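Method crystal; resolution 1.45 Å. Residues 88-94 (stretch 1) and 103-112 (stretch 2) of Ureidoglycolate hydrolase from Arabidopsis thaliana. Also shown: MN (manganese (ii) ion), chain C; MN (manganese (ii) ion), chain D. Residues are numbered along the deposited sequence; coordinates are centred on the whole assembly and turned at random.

Stretch 1, residues 88-94: ATGSHID
Stretch 2 103-112: DGVVGVLGAI

How do the two backbones lie against each other? Residues 88-91 are extended and belong to a strand that begins earlier in the chain; G90, at phi/psi 168/-177, is almost fully stretched, a conformation that by itself calls for glycine. In the second stretch D103 (-56/123) and G104 (77/-52) lead into a helix at 105-112 that runs on beyond it. Strand and helix axes approach to 6.2 Å with their directions 137° apart, so they run roughly antiparallel. In register, CA of S91 lies 5.1 Å from CA of G107, CA of H92 4.6 Å from CA of G104, and CA of I93 5.0 Å from CA of V105.

What allows so close an approach? Glycines lie against the first stretch at two points where a CB would clash. A CB on G104 would lie 2.3 Å from H92 O, and one on G107 would lie 2.9 Å from S91 CB; the positive phi of G104 also favours glycine. S91 (chi1 t) points toward the helix, its CB 3.8 Å from G107 C.

Which polar links join the stretches? No direct hydrogen bond does; waters bridge them instead. Water 1 donates to T89 OG1 (2.9 Å) and G107 O (2.8 Å), water 2 donates to S91 OG (3.0 Å) and accepts from G107 N (2.9 Å), and water 3 donates to D94 O (2.8 Å) and D103 O (2.7 Å).

How do H92 and D103 meet? They share a manganese ion: the chain C ion is bound by H92 NE2 at 2.3 Å and D103 OD1 at 2.2 Å. H92 NE2 and D103 OD1 stand 3.4 Å apart as fellow ligands, not as a hydrogen-bonded pair. D103 (chi1 t, chi2 20°) also reaches the chain D ion through OD2 at 2.2 Å, and water 5 binds both metals. H92 (chi1 p, chi2 101°) has G104 over one face of its ring, with G104 CA 3.5 Å from the ring centroid in a CH-pi contact. H92 ND1 also makes weak hydrogen bonds to D94 OD1 (3.2 Å) and D94 O (3.1 Å).

Where do the apolar side chains pack? T89 (chi1 t) and A111 both point toward the opposing stretch, meeting at 3.8 Å between T89 CG2 and A111 CB. Farther along, I93 (chi1 p, chi2 t) brings CG2 to 3.8 Å from V108 CG2 and 4.4 Å from V105 CG2, both valines being t. V108 CG2 also lies 3.4 Å from S91 O.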

# COMPACT_ATOMS: atom_id res chain seq x y z
N ALA A 88 -37.63 16.16 -0.78
CA ALA A 88 -36.42 15.71 -0.11
C ALA A 88 -35.18 16.45 -0.61
O ALA A 88 -35.12 16.88 -1.76
CB ALA A 88 -36.24 14.20 -0.28
N THR A 89 -34.19 16.58 0.27
CA THR A 89 -32.91 17.14 -0.13
C THR A 89 -31.83 16.54 0.75
O THR A 89 -32.09 16.20 1.90
CB THR A 89 -32.88 18.69 -0.01
OG1 THR A 89 -31.64 19.20 -0.53
CG2 THR A 89 -33.04 19.13 1.45
N GLY A 90 -30.62 16.42 0.23
CA GLY A 90 -29.55 15.94 1.07
C GLY A 90 -28.29 15.58 0.32
O GLY A 90 -28.21 15.75 -0.89
N SER A 91 -27.32 15.06 1.06
CA SER A 91 -26.00 14.74 0.52
C SER A 91 -25.26 13.86 1.52
O SER A 91 -25.89 13.26 2.41
CB SER A 91 -25.22 16.03 0.22
OG SER A 91 -24.16 15.82 -0.70
N HIS A 92 -23.94 13.78 1.38
CA HIS A 92 -23.14 12.88 2.21
C HIS A 92 -22.13 13.66 3.05
O HIS A 92 -21.84 14.83 2.75
CB HIS A 92 -22.38 11.90 1.32
CG HIS A 92 -21.40 12.58 0.41
ND1 HIS A 92 -20.04 12.62 0.68
CD2 HIS A 92 -21.58 13.26 -0.74
CE1 HIS A 92 -19.44 13.31 -0.27
NE2 HIS A 92 -20.34 13.70 -1.15
N ILE A 93 -21.59 13.04 4.09
CA ILE A 93 -20.50 13.67 4.83
C ILE A 93 -19.24 12.82 4.89
O ILE A 93 -18.24 13.24 5.47
CB ILE A 93 -20.91 14.07 6.27
CG1 ILE A 93 -21.29 12.83 7.09
CG2 ILE A 93 -22.04 15.11 6.24
CD1 ILE A 93 -21.83 13.17 8.47
N ASP A 94 -19.26 11.63 4.29
CA ASP A 94 -18.00 10.90 4.22
C ASP A 94 -17.02 11.60 3.28
O ASP A 94 -17.43 12.37 2.40
CB ASP A 94 -18.16 9.38 3.96
CG ASP A 94 -18.89 9.04 2.66
OD1 ASP A 94 -19.72 9.83 2.15
OD2 ASP A 94 -18.66 7.91 2.17
N ASP A 103 -16.98 18.97 -0.14
CA ASP A 103 -17.63 17.90 -0.89
C ASP A 103 -18.64 17.18 -0.00
O ASP A 103 -18.30 16.71 1.08
CB ASP A 103 -16.54 16.94 -1.38
CG ASP A 103 -17.08 15.78 -2.14
OD1 ASP A 103 -18.21 15.84 -2.64
OD2 ASP A 103 -16.35 14.78 -2.25
N GLY A 104 -19.90 17.13 -0.45
CA GLY A 104 -20.97 16.52 0.33
C GLY A 104 -21.48 17.36 1.49
O GLY A 104 -22.69 17.59 1.65
N VAL A 105 -20.54 17.81 2.32
CA VAL A 105 -20.88 18.52 3.55
C VAL A 105 -21.75 19.76 3.29
O VAL A 105 -22.70 20.00 4.02
CB VAL A 105 -19.62 18.90 4.35
CG1 VAL A 105 -20.00 19.68 5.59
CG2 VAL A 105 -18.84 17.65 4.74
N VAL A 106 -21.45 20.51 2.23
CA VAL A 106 -22.26 21.69 1.91
C VAL A 106 -23.74 21.34 1.72
O VAL A 106 -24.61 22.08 2.20
CB VAL A 106 -21.73 22.44 0.68
CG1 VAL A 106 -22.72 23.52 0.23
CG2 VAL A 106 -20.35 23.05 0.97
N GLY A 107 -24.04 20.22 1.07
CA GLY A 107 -25.42 19.84 0.85
C GLY A 107 -26.13 19.24 2.06
O GLY A 107 -27.35 19.08 2.04
N VAL A 108 -25.38 18.91 3.11
CA VAL A 108 -25.98 18.43 4.35
C VAL A 108 -26.16 19.60 5.34
O VAL A 108 -27.29 19.91 5.75
CB VAL A 108 -25.14 17.31 5.00
CG1 VAL A 108 -25.75 16.90 6.35
CG2 VAL A 108 -25.06 16.09 4.09
N LEU A 109 -25.06 20.25 5.70
CA LEU A 109 -25.15 21.44 6.56
C LEU A 109 -25.94 22.56 5.90
O LEU A 109 -26.70 23.28 6.56
CB LEU A 109 -23.76 21.93 6.97
CG LEU A 109 -22.94 20.94 7.80
CD1 LEU A 109 -21.59 21.52 8.18
CD2 LEU A 109 -23.68 20.52 9.04
N GLY A 110 -25.80 22.69 4.58
CA GLY A 110 -26.52 23.70 3.84
C GLY A 110 -28.01 23.41 3.78
O GLY A 110 -28.83 24.33 3.76
N ALA A 111 -28.39 22.13 3.78
CA ALA A 111 -29.81 21.77 3.78
C ALA A 111 -30.42 22.10 5.13
O ALA A 111 -31.55 22.59 5.20
CB ALA A 111 -30.00 20.30 3.45
N ILE A 112 -29.69 21.84 6.20
CA ILE A 112 -30.16 22.19 7.54
C ILE A 112 -30.29 23.71 7.65
O ILE A 112 -31.30 24.21 8.15
CB ILE A 112 -29.25 21.61 8.64
CG1 ILE A 112 -29.24 20.08 8.56
CG2 ILE A 112 -29.73 22.06 10.02
CD1 ILE A 112 -28.24 19.40 9.48
MN MN C . -19.91 14.59 -3.23
MN MN D . -16.47 13.06 -3.63
O HOH W 1 -28.73 19.36 -0.41
O HOH W 2 -23.10 18.58 -1.14
O HOH W 3 -16.59 15.07 2.34
O HOH W 4 -21.80 13.73 -4.05
O HOH W 5 -18.59 12.81 -3.45
O HOH W 6 -19.40 14.49 -5.65
O HOH W 7 -16.75 13.81 -5.28